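Local coordinates for hypothetical protein (Ruminococcus gnavus, PDB 4QAN) that is of unknown function but has a cystatin-like fold, is a divergent member of the NTF2-like superfamily, and can bind a metal ion, at residues 217-228 with 340-351. Residues are numbered along the deposited sequence; the frame is centred on the assembly and turned at random.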
loop_
_atom_site.group_PDB
_atom_site.type_symbol
_atom_site.label_atom_id
_atom_site.label_comp_id
_atom_site.label_asym_id
_atom_site.label_seq_id
_atom_site.Cartn_x
_atom_site.Cartn_y
_atom_site.Cartn_z
ATOM N N SER A 217 16.255 14.499 -0.160
ATOM C CA SER A 217 15.871 15.897 -0.142
ATOM C C SER A 217 16.577 16.661 -1.260
ATOM O O SER A 217 17.444 16.130 -1.908
ATOM C CB SER A 217 16.242 16.491 1.219
ATOM O OG SER A 217 17.646 16.492 1.421
ATOM N N GLU A 218 16.188 17.913 -1.461
ATOM C CA GLU A 218 16.870 18.820 -2.383
ATOM C C GLU A 218 17.089 20.144 -1.661
ATOM O O GLU A 218 16.463 20.402 -0.629
ATOM C CB GLU A 218 16.024 19.046 -3.638
ATOM C CG GLU A 218 15.749 17.795 -4.462
ATOM C CD GLU A 218 16.997 17.146 -5.061
ATOM O OE1 GLU A 218 18.090 17.745 -5.020
ATOM O OE2 GLU A 218 16.887 16.019 -5.583
ATOM N N LYS A 219 17.940 21.000 -2.208
ATOM C CA LYS A 219 18.386 22.179 -1.474
ATOM C C LYS A 219 17.397 23.317 -1.444
ATOM O O LYS A 219 17.527 24.207 -0.621
ATOM C CB LYS A 219 19.728 22.675 -2.000
ATOM C CG LYS A 219 20.867 21.751 -1.630
ATOM C CD LYS A 219 21.386 22.068 -0.249
ATOM C CE LYS A 219 22.299 20.972 0.251
ATOM N NZ LYS A 219 22.536 21.187 1.693
ATOM N N THR A 220 16.412 23.305 -2.322
ATOM C CA THR A 220 15.351 24.304 -2.254
ATOM C C THR A 220 14.028 23.578 -2.272
ATOM O O THR A 220 13.959 22.448 -2.748
ATOM C CB THR A 220 15.388 25.282 -3.446
ATOM O OG1 THR A 220 14.940 24.606 -4.622
ATOM C CG2 THR A 220 16.800 25.826 -3.667
ATOM N N PRO A 221 12.968 24.224 -1.761
ATOM C CA PRO A 221 11.662 23.564 -1.785
ATOM C C PRO A 221 11.171 23.307 -3.226
ATOM O O PRO A 221 10.706 22.210 -3.529
ATOM C CB PRO A 221 10.750 24.525 -1.001
ATOM C CG PRO A 221 11.457 25.831 -0.969
ATOM C CD PRO A 221 12.926 25.528 -1.075
ATOM N N GLN A 222 11.323 24.289 -4.108
ATOM C CA GLN A 222 10.979 24.113 -5.527
ATOM C C GLN A 222 11.661 22.881 -6.163
ATOM O O GLN A 222 11.029 22.131 -6.905
ATOM C CB GLN A 222 11.348 25.360 -6.342
ATOM C CG GLN A 222 10.548 26.620 -6.006
ATOM C CD GLN A 222 11.271 27.561 -5.050
ATOM O OE1 GLN A 222 12.114 27.137 -4.237
ATOM N NE2 GLN A 222 10.951 28.853 -5.145
ATOM N N ARG A 223 12.945 22.684 -5.876
ATOM C CA ARG A 223 13.696 21.591 -6.482
ATOM C C ARG A 223 13.221 20.233 -5.966
ATOM O O ARG A 223 13.250 19.230 -6.686
ATOM C CB ARG A 223 15.197 21.782 -6.272
ATOM C CG ARG A 223 16.046 20.802 -7.066
ATOM C CD ARG A 223 17.515 21.057 -6.859
ATOM N NE ARG A 223 17.892 22.432 -7.167
ATOM C CZ ARG A 223 19.054 22.984 -6.847
ATOM N NH1 ARG A 223 19.978 22.293 -6.204
ATOM N NH2 ARG A 223 19.292 24.237 -7.181
ATOM N N ALA A 224 12.743 20.203 -4.733
ATOM C CA ALA A 224 12.144 18.979 -4.189
ATOM C C ALA A 224 10.929 18.577 -5.017
ATOM O O ALA A 224 10.787 17.414 -5.395
ATOM C CB ALA A 224 11.756 19.178 -2.734
ATOM N N VAL A 225 10.074 19.564 -5.306
ATOM C CA VAL A 225 8.867 19.365 -6.091
ATOM C C VAL A 225 9.231 18.978 -7.524
ATOM O O VAL A 225 8.633 18.053 -8.092
ATOM C CB VAL A 225 7.978 20.636 -6.076
ATOM C CG1 VAL A 225 6.787 20.483 -7.003
ATOM C CG2 VAL A 225 7.516 20.933 -4.657
ATOM N N GLU A 226 10.225 19.667 -8.086
ATOM C CA GLU A 226 10.702 19.378 -9.447
ATOM C C GLU A 226 11.199 17.936 -9.602
ATOM O O GLU A 226 10.840 17.256 -10.567
ATOM C CB GLU A 226 11.787 20.371 -9.870
ATOM C CG GLU A 226 11.237 21.765 -10.202
ATOM C CD GLU A 226 12.226 22.917 -9.952
ATOM O OE1 GLU A 226 13.430 22.661 -9.701
ATOM O OE2 GLU A 226 11.797 24.103 -9.987
ATOM N N GLN A 227 11.989 17.452 -8.651
ATOM C CA GLN A 227 12.560 16.123 -8.791
ATOM C C GLN A 227 11.575 15.045 -8.477
ATOM O O GLN A 227 11.704 13.956 -9.002
ATOM C CB GLN A 227 13.816 15.933 -7.939
ATOM C CG GLN A 227 15.084 16.526 -8.541
ATOM C CD GLN A 227 15.407 15.930 -9.902
ATOM O OE1 GLN A 227 15.328 16.621 -10.909
ATOM N NE2 GLN A 227 15.760 14.631 -9.935
ATOM N N PHE A 228 10.630 15.337 -7.581
ATOM C CA PHE A 228 9.471 14.481 -7.319
ATOM C C PHE A 228 8.670 14.230 -8.603
ATOM O O PHE A 228 8.421 13.085 -8.977
ATOM C CB PHE A 228 8.613 15.156 -6.244
ATOM C CG PHE A 228 7.261 14.517 -6.008
ATOM C CD1 PHE A 228 7.151 13.318 -5.321
ATOM C CD2 PHE A 228 6.097 15.162 -6.402
ATOM C CE1 PHE A 228 5.908 12.762 -5.064
ATOM C CE2 PHE A 228 4.854 14.605 -6.140
ATOM C CZ PHE A 228 4.766 13.394 -5.476
ATOM N N TYR A 340 1.342 21.653 -2.386
ATOM C CA TYR A 340 2.363 20.952 -1.611
ATOM C C TYR A 340 2.583 21.658 -0.294
ATOM O O TYR A 340 2.414 22.871 -0.187
ATOM C CB TYR A 340 3.698 20.940 -2.351
ATOM C CG TYR A 340 3.729 20.125 -3.611
ATOM C CD1 TYR A 340 3.283 20.658 -4.815
ATOM C CD2 TYR A 340 4.223 18.837 -3.602
ATOM C CE1 TYR A 340 3.319 19.921 -5.975
ATOM C CE2 TYR A 340 4.261 18.088 -4.750
ATOM C CZ TYR A 340 3.819 18.642 -5.942
ATOM O OH TYR A 340 3.859 17.889 -7.076
ATOM N N THR A 341 2.946 20.882 0.719
ATOM C CA THR A 341 3.425 21.436 1.980
ATOM C C THR A 341 4.792 20.807 2.127
ATOM O O THR A 341 4.914 19.583 2.065
ATOM C CB THR A 341 2.517 21.087 3.183
ATOM O OG1 THR A 341 1.211 21.636 2.991
ATOM C CG2 THR A 341 3.089 21.640 4.470
ATOM N N LEU A 342 5.817 21.643 2.276
ATOM C CA LEU A 342 7.207 21.182 2.326
ATOM C C LEU A 342 7.847 21.501 3.663
ATOM O O LEU A 342 7.523 22.535 4.278
ATOM C CB LEU A 342 8.003 21.848 1.213
ATOM C CG LEU A 342 7.428 21.515 -0.171
ATOM C CD1 LEU A 342 7.405 22.758 -1.039
ATOM C CD2 LEU A 342 8.222 20.393 -0.815
ATOM N N CYS A 343 8.744 20.611 4.105
ATOM C CA CYS A 343 9.444 20.766 5.376
ATOM C C CYS A 343 10.966 20.701 5.200
ATOM O O CYS A 343 11.501 19.889 4.432
ATOM C CB CYS A 343 8.981 19.727 6.405
ATOM S SG CYS A 343 9.230 18.015 5.878
ATOM N N ARG A 344 11.635 21.571 5.949
ATOM C CA ARG A 344 13.077 21.770 5.897
ATOM C C ARG A 344 13.727 20.838 6.886
ATOM O O ARG A 344 13.500 20.962 8.071
ATOM C CB ARG A 344 13.388 23.228 6.266
ATOM C CG ARG A 344 14.837 23.705 6.178
ATOM C CD ARG A 344 14.866 25.200 6.498
ATOM N NE ARG A 344 16.199 25.777 6.689
ATOM C CZ ARG A 344 17.031 26.157 5.715
ATOM N NH1 ARG A 344 16.711 26.006 4.433
ATOM N NH2 ARG A 344 18.211 26.679 6.028
ATOM N N GLN A 345 14.508 19.889 6.390
ATOM C CA GLN A 345 15.327 19.029 7.228
ATOM C C GLN A 345 16.718 19.649 7.303
ATOM O O GLN A 345 16.918 20.786 6.858
ATOM C CB GLN A 345 15.403 17.634 6.622
ATOM C CG GLN A 345 14.055 17.059 6.207
ATOM C CD GLN A 345 13.114 16.785 7.372
ATOM O OE1 GLN A 345 11.906 16.661 7.178
ATOM N NE2 GLN A 345 13.658 16.675 8.579
ATOM N N GLU A 346 17.673 18.912 7.863
ATOM C CA GLU A 346 19.046 19.409 7.983
ATOM C C GLU A 346 19.710 19.630 6.627
ATOM O O GLU A 346 20.269 20.699 6.377
ATOM C CB GLU A 346 19.909 18.454 8.815
ATOM C CG GLU A 346 20.166 18.932 10.235
ATOM C CD GLU A 346 21.474 18.406 10.796
ATOM O OE1 GLU A 346 22.518 18.549 10.118
ATOM O OE2 GLU A 346 21.462 17.859 11.918
ATOM N N ASP A 347 19.644 18.619 5.765
ATOM C CA ASP A 347 20.273 18.679 4.436
ATOM C C ASP A 347 19.533 19.665 3.533
ATOM O O ASP A 347 20.148 20.442 2.804
ATOM C CB ASP A 347 20.276 17.305 3.747
ATOM C CG ASP A 347 20.412 16.153 4.721
ATOM O OD1 ASP A 347 21.556 15.823 5.098
ATOM O OD2 ASP A 347 19.365 15.577 5.103
ATOM N N GLY A 348 18.206 19.619 3.586
ATOM C CA GLY A 348 17.381 20.417 2.702
ATOM C C GLY A 348 15.914 20.067 2.843
ATOM O O GLY A 348 15.482 19.575 3.893
ATOM N N TRP A 349 15.164 20.296 1.771
ATOM C CA TRP A 349 13.711 20.235 1.794
ATOM C C TRP A 349 13.130 18.926 1.306
ATOM O O TRP A 349 13.645 18.314 0.369
ATOM C CB TRP A 349 13.126 21.366 0.963
ATOM C CG TRP A 349 13.490 22.655 1.505
ATOM C CD1 TRP A 349 14.669 23.300 1.331
ATOM C CD2 TRP A 349 12.694 23.479 2.354
ATOM N NE1 TRP A 349 14.659 24.484 2.007
ATOM C CE2 TRP A 349 13.458 24.621 2.649
ATOM C CE3 TRP A 349 11.404 23.365 2.891
ATOM C CZ2 TRP A 349 12.979 25.654 3.459
ATOM C CZ3 TRP A 349 10.925 24.382 3.689
ATOM C CH2 TRP A 349 11.711 25.519 3.968
ATOM N N GLN A 350 12.025 18.538 1.949
ATOM C CA GLN A 350 11.223 17.359 1.595
ATOM C C GLN A 350 9.760 17.716 1.477
ATOM O O GLN A 350 9.320 18.797 1.913
ATOM C CB GLN A 350 11.358 16.300 2.673
ATOM C CG GLN A 350 12.737 15.673 2.733
ATOM C CD GLN A 350 12.773 14.467 3.654
ATOM O OE1 GLN A 350 12.815 14.608 4.879
ATOM N NE2 GLN A 350 12.762 13.271 3.073
ATOM N N ILE A 351 8.997 16.797 0.901
ATOM C CA ILE A 351 7.557 16.962 0.800
ATOM C C ILE A 351 6.934 16.459 2.096
ATOM O O ILE A 351 7.173 15.335 2.488
ATOM C CB ILE A 351 6.977 16.229 -0.405
ATOM C CG1 ILE A 351 7.505 16.838 -1.709
ATOM C CG2 ILE A 351 5.449 16.285 -0.393
ATOM C CD1 ILE A 351 7.208 16.000 -2.959
#
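Glu218 and Trp349 form an antiparallel hydrogen-bonded pair, a single bridge: Trp349 N donates to Glu218 O at 2.7 Å, with 163° at the hydrogen, and Glu218 N returns a longer bond to Trp349 O. Beside this bridge, the Lys219 chain bends at its second torsion, which brings NZ to within 2.7 Å of Asp347 O, in the carbonyl plane; the ammonium is bound to the backbone carbonyl of Asp347, not to the Asp347 carboxylate. Two residues after Glu218, Thr220 occupies the N-cap position just before helix 221-228, its OG1 accepting from Arg223 N.

Packing starts at Pro221, whose CD stands 3.6 Å from the centroid of the five-membered ring of Trp349, only 8° off the normal, a CH-pi contact; Arg344 CB covers the opposite indole face. One turn on, Val225 sets CG1 over the Tyr340 ring and CG2 against Leu342 CD2 (3.9 Å). Ile351 CD1 sits over one face of the Phe228 ring, 3.6 Å from the ring centroid, a CH-pi contact. With CG anti to the backbone N, Phe228 brings CE2 near the plane of the Tyr340 ring at its edge. Tyr340 OH is hydrogen-bonded to Tyr329 OH; replacing Tyr340 with an alanine would probably cost Tyr329 OH that bond and leave Val225 CG1 without its aromatic platform.

The segment axes of helix 221-228 and strand 349-351 approach to 7.3 Å at 48°, consistent with a helix laid across the curled sheet of a cystatin-like fold. Val225 also touches strand 305-314, Pro221 and Leu342 both reach Tyr325 of strand 322-331, and helix 254-275 packs against Phe228 and Ile351.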